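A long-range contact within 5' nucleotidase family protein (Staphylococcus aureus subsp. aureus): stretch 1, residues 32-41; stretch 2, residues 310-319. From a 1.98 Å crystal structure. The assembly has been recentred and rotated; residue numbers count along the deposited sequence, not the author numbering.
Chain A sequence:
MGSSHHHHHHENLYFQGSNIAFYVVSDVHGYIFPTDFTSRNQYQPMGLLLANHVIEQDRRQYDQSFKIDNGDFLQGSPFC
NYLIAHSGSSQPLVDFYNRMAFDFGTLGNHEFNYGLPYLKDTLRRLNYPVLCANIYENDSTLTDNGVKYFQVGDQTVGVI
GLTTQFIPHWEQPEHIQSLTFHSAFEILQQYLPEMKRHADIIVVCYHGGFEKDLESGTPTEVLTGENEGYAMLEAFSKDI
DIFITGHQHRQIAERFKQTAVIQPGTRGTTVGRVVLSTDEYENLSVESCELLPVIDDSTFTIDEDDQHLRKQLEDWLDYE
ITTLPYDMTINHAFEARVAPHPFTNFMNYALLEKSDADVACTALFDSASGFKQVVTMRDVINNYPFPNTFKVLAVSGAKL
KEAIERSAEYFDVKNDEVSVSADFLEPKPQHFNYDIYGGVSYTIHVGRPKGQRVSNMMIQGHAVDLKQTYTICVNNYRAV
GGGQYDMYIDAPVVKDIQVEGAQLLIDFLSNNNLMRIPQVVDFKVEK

Stretch 1 (32-41) IFPTDFTSRN
Stretch 2, residues 310-319: RKQLEDWLDY

How do the two backbones lie against each other? Residues 310-317 are helical, continuing a helix that begins earlier in the chain, with phi/psi near -60/-45 over 310-316 and -62/-28 at Leu317, and i-to-i+4 hydrogen bonds such as Glu314 N to Arg310 O (2.8 Å) and Leu317 N to Leu313 O (2.9 Å). Residues 32-41 form neither helix nor strand. Phe33 (-74/162) and Thr35 (-162/152) are extended, Phe37 takes a left-handed conformation (67/14), Ser39 is extended again (-152/154), and Arg40 turns to -50/-47. The loop is pinned locally: Phe37 N donates to Thr35 OG1 (2.9 Å), and Thr38 N to Asp36 OD1 (3.0 Å). The register runs in the same order along both stretches, with the CA of Phe33 7.4 Å from the CA of Arg310 and the CA of Arg40 6.0 Å from the CA of Glu314. Together they bury 618 Å².

What fills the apolar part of the contact? Two phenylalanines do, both with chi1 in m. The CA-to-CB bond of Phe33 points toward the helix, and Arg310 CB sits over one face of its ring, 3.9 Å from the centroid and 18° off the normal, a CH-pi contact. The CA-to-CB bond of Phe37 points sideways, yet its ring reaches the helix: Phe37 CE1 lies 3.4 Å from Leu313 CD2, and Phe37 CD1 lies 3.7 Å from Leu317 CD1. Leu313 (t, p) and Leu317 (m, t) stand one helical turn apart, so the same ring can touch both. Glu314 OE2 approaches the edge of this ring, 3.5 Å from Phe37 CD1.

How is Arg40 held on the helix? Its side chain is extended (t, t, t, chi4 98°), carrying the guanidinium to two carboxylates. Arg40 NH1 bridges to Asp315 OD1 at 2.7 Å, and Arg40 NH2 to Asp318 OD2 at 2.7 Å; Arg40 NH2 also donates to Asp315 OD1 at 3.0 Å. Both acids have chi1 in m and meet the guanidinium near its plane, where its N-H groups point, while Glu314 CB covers one face, 3.4 Å from Arg40 NH2. Lys311 NZ holds the other oxygen of Asp315, OD2, at 2.8 Å, so this carboxylate serves two cations.

What does Arg310 do for the loop? With chi angles t, p, t and -101°, it brings its guanidinium within reach of both Thr35 and Arg40. Thr35 CG2 packs over one face, 3.7 Å from Arg310 CZ, and Arg310 NH2 donates to Arg40 O at 3.1 Å with a rather bent angle of 137°. Within the helix, Arg310 NE forms a salt bridge to Glu314 OE2 (2.9 Å), which helps hold the guanidinium in place. A water ties these groups together, accepting from Thr35 OG1 (2.6 Å) and donating to Ser39 O (2.8 Å) and Glu314 OE2 (2.7 Å); its bond from Arg310 NH2 (3.3 Å) is weak.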

# COMPACT_ATOMS: atom_id res chain seq x y z
N ILE A 32 12.14 9.01 0.23
CA ILE A 32 12.92 9.97 -0.53
C ILE A 32 14.41 9.74 -0.26
O ILE A 32 15.22 9.67 -1.18
CB ILE A 32 12.56 11.40 -0.07
CG1 ILE A 32 11.06 11.67 -0.25
CG2 ILE A 32 13.41 12.44 -0.81
CD1 ILE A 32 10.55 11.53 -1.65
N PHE A 33 14.77 9.66 1.02
CA PHE A 33 16.14 9.42 1.43
C PHE A 33 16.53 7.99 1.17
O PHE A 33 15.67 7.16 0.96
CB PHE A 33 16.31 9.79 2.87
CG PHE A 33 16.04 11.24 3.14
CD1 PHE A 33 16.94 12.20 2.75
CD2 PHE A 33 14.88 11.63 3.73
CE1 PHE A 33 16.69 13.53 2.96
CE2 PHE A 33 14.62 12.97 3.96
CZ PHE A 33 15.52 13.92 3.56
N PRO A 34 17.85 7.69 1.13
CA PRO A 34 18.29 6.31 0.88
C PRO A 34 18.30 5.49 2.15
O PRO A 34 19.38 5.10 2.65
CB PRO A 34 19.69 6.51 0.32
CG PRO A 34 20.16 7.77 0.99
CD PRO A 34 18.97 8.65 1.00
N THR A 35 17.09 5.26 2.69
CA THR A 35 16.92 4.51 3.94
C THR A 35 15.49 4.01 4.12
O THR A 35 14.54 4.64 3.65
CB THR A 35 17.26 5.39 5.16
OG1 THR A 35 17.07 4.65 6.37
CG2 THR A 35 16.40 6.65 5.19
N ASP A 36 15.35 2.89 4.84
CA ASP A 36 14.04 2.34 5.20
C ASP A 36 13.74 2.67 6.68
O ASP A 36 12.74 2.23 7.24
CB ASP A 36 13.96 0.83 4.93
CG ASP A 36 14.95 0.03 5.74
OD1 ASP A 36 15.56 0.53 6.70
OD2 ASP A 36 15.11 -1.16 5.41
N PHE A 37 14.64 3.45 7.29
CA PHE A 37 14.52 3.93 8.69
C PHE A 37 14.60 2.87 9.80
O PHE A 37 14.32 3.15 10.96
CB PHE A 37 13.28 4.80 8.86
CG PHE A 37 13.24 5.97 7.93
CD1 PHE A 37 13.96 7.13 8.22
CD2 PHE A 37 12.50 5.92 6.76
CE1 PHE A 37 13.94 8.21 7.35
CE2 PHE A 37 12.47 7.00 5.89
CZ PHE A 37 13.18 8.15 6.20
N THR A 38 15.04 1.67 9.47
CA THR A 38 15.19 0.64 10.50
C THR A 38 16.20 1.10 11.56
O THR A 38 16.11 0.71 12.72
CB THR A 38 15.53 -0.74 9.90
OG1 THR A 38 16.64 -0.62 9.03
CG2 THR A 38 14.37 -1.27 9.10
N SER A 39 17.14 1.97 11.18
CA SER A 39 18.09 2.55 12.13
C SER A 39 18.52 3.92 11.60
O SER A 39 18.47 4.16 10.41
CB SER A 39 19.30 1.62 12.40
OG SER A 39 20.11 1.41 11.24
N ARG A 40 18.93 4.80 12.51
CA ARG A 40 19.29 6.18 12.18
C ARG A 40 20.26 6.40 11.04
O ARG A 40 20.02 7.24 10.18
CB ARG A 40 19.86 6.86 13.43
CG ARG A 40 20.26 8.31 13.19
CD ARG A 40 20.81 8.97 14.44
NE ARG A 40 21.03 10.38 14.15
CZ ARG A 40 20.20 11.38 14.46
NH1 ARG A 40 20.53 12.61 14.11
NH2 ARG A 40 19.06 11.17 15.13
N ASN A 41 21.36 5.64 11.03
CA ASN A 41 22.43 5.83 10.04
C ASN A 41 22.30 4.92 8.80
O ASN A 41 23.15 4.92 7.92
CB ASN A 41 23.78 5.63 10.74
CG ASN A 41 23.95 6.56 11.95
OD1 ASN A 41 23.89 7.77 11.83
ND2 ASN A 41 24.17 5.97 13.11
N ARG A 310 16.75 15.39 6.77
CA ARG A 310 16.95 14.00 7.21
C ARG A 310 17.30 13.98 8.71
O ARG A 310 16.79 13.17 9.45
CB ARG A 310 18.07 13.35 6.38
CG ARG A 310 18.68 12.03 6.89
CD ARG A 310 17.92 10.81 6.46
NE ARG A 310 18.40 9.57 7.07
CZ ARG A 310 19.19 8.65 6.50
NH1 ARG A 310 19.65 8.79 5.26
NH2 ARG A 310 19.52 7.55 7.18
N LYS A 311 18.19 14.86 9.14
CA LYS A 311 18.60 14.91 10.56
C LYS A 311 17.43 15.22 11.49
O LYS A 311 17.28 14.58 12.53
CB LYS A 311 19.72 15.94 10.80
CG LYS A 311 20.19 16.00 12.25
CD LYS A 311 21.16 17.16 12.45
CE LYS A 311 21.76 17.16 13.85
NZ LYS A 311 20.77 17.26 14.95
N GLN A 312 16.64 16.23 11.12
CA GLN A 312 15.44 16.59 11.90
C GLN A 312 14.53 15.38 11.99
O GLN A 312 13.98 15.07 13.05
CB GLN A 312 14.71 17.74 11.23
CG GLN A 312 15.40 19.09 11.39
CD GLN A 312 14.75 20.17 10.54
OE1 GLN A 312 14.33 19.91 9.40
NE2 GLN A 312 14.71 21.39 11.06
N LEU A 313 14.38 14.70 10.87
CA LEU A 313 13.54 13.53 10.80
C LEU A 313 14.07 12.44 11.73
O LEU A 313 13.33 11.90 12.55
CB LEU A 313 13.48 13.02 9.35
CG LEU A 313 12.76 11.69 9.15
CD1 LEU A 313 11.37 11.70 9.77
CD2 LEU A 313 12.69 11.40 7.65
N GLU A 314 15.37 12.13 11.63
CA GLU A 314 15.96 11.10 12.51
C GLU A 314 15.85 11.52 13.98
O GLU A 314 15.54 10.70 14.86
CB GLU A 314 17.42 10.83 12.13
CG GLU A 314 17.60 10.27 10.72
CD GLU A 314 16.99 8.90 10.50
OE1 GLU A 314 16.58 8.20 11.48
OE2 GLU A 314 16.94 8.51 9.30
N ASP A 315 16.10 12.80 14.26
CA ASP A 315 15.98 13.28 15.64
C ASP A 315 14.57 12.99 16.20
O ASP A 315 14.43 12.49 17.31
CB ASP A 315 16.32 14.77 15.73
CG ASP A 315 17.82 15.05 15.53
OD1 ASP A 315 18.65 14.10 15.43
OD2 ASP A 315 18.19 16.23 15.46
N TRP A 316 13.54 13.28 15.41
CA TRP A 316 12.17 13.04 15.81
C TRP A 316 11.94 11.55 16.01
O TRP A 316 11.32 11.14 16.99
CB TRP A 316 11.21 13.61 14.76
CG TRP A 316 9.79 13.50 15.10
CD1 TRP A 316 9.10 14.26 16.01
CD2 TRP A 316 8.82 12.64 14.48
NE1 TRP A 316 7.78 13.90 16.01
CE2 TRP A 316 7.58 12.91 15.09
CE3 TRP A 316 8.89 11.67 13.48
CZ2 TRP A 316 6.41 12.24 14.73
CZ3 TRP A 316 7.74 11.00 13.12
CH2 TRP A 316 6.52 11.29 13.73
N LEU A 317 12.46 10.74 15.09
CA LEU A 317 12.32 9.30 15.20
C LEU A 317 12.98 8.73 16.44
O LEU A 317 12.55 7.71 16.97
CB LEU A 317 12.84 8.63 13.93
CG LEU A 317 11.93 8.85 12.72
CD1 LEU A 317 12.58 8.30 11.48
CD2 LEU A 317 10.56 8.20 12.94
N ASP A 318 14.02 9.40 16.94
CA ASP A 318 14.72 8.95 18.14
C ASP A 318 14.06 9.37 19.44
O ASP A 318 14.49 8.95 20.51
CB ASP A 318 16.18 9.44 18.12
CG ASP A 318 17.03 8.72 17.09
OD1 ASP A 318 16.65 7.59 16.68
OD2 ASP A 318 18.08 9.27 16.70
N TYR A 319 13.01 10.20 19.35
CA TYR A 319 12.33 10.69 20.54
C TYR A 319 11.86 9.51 21.37
O TYR A 319 11.18 8.63 20.86
CB TYR A 319 11.15 11.60 20.18
CG TYR A 319 10.40 12.07 21.40
CD1 TYR A 319 10.84 13.17 22.14
CD2 TYR A 319 9.26 11.40 21.85
CE1 TYR A 319 10.16 13.59 23.28
CE2 TYR A 319 8.57 11.81 22.98
CZ TYR A 319 9.03 12.91 23.69
OH TYR A 319 8.35 13.31 24.81
O HOH W 1 17.09 5.89 8.64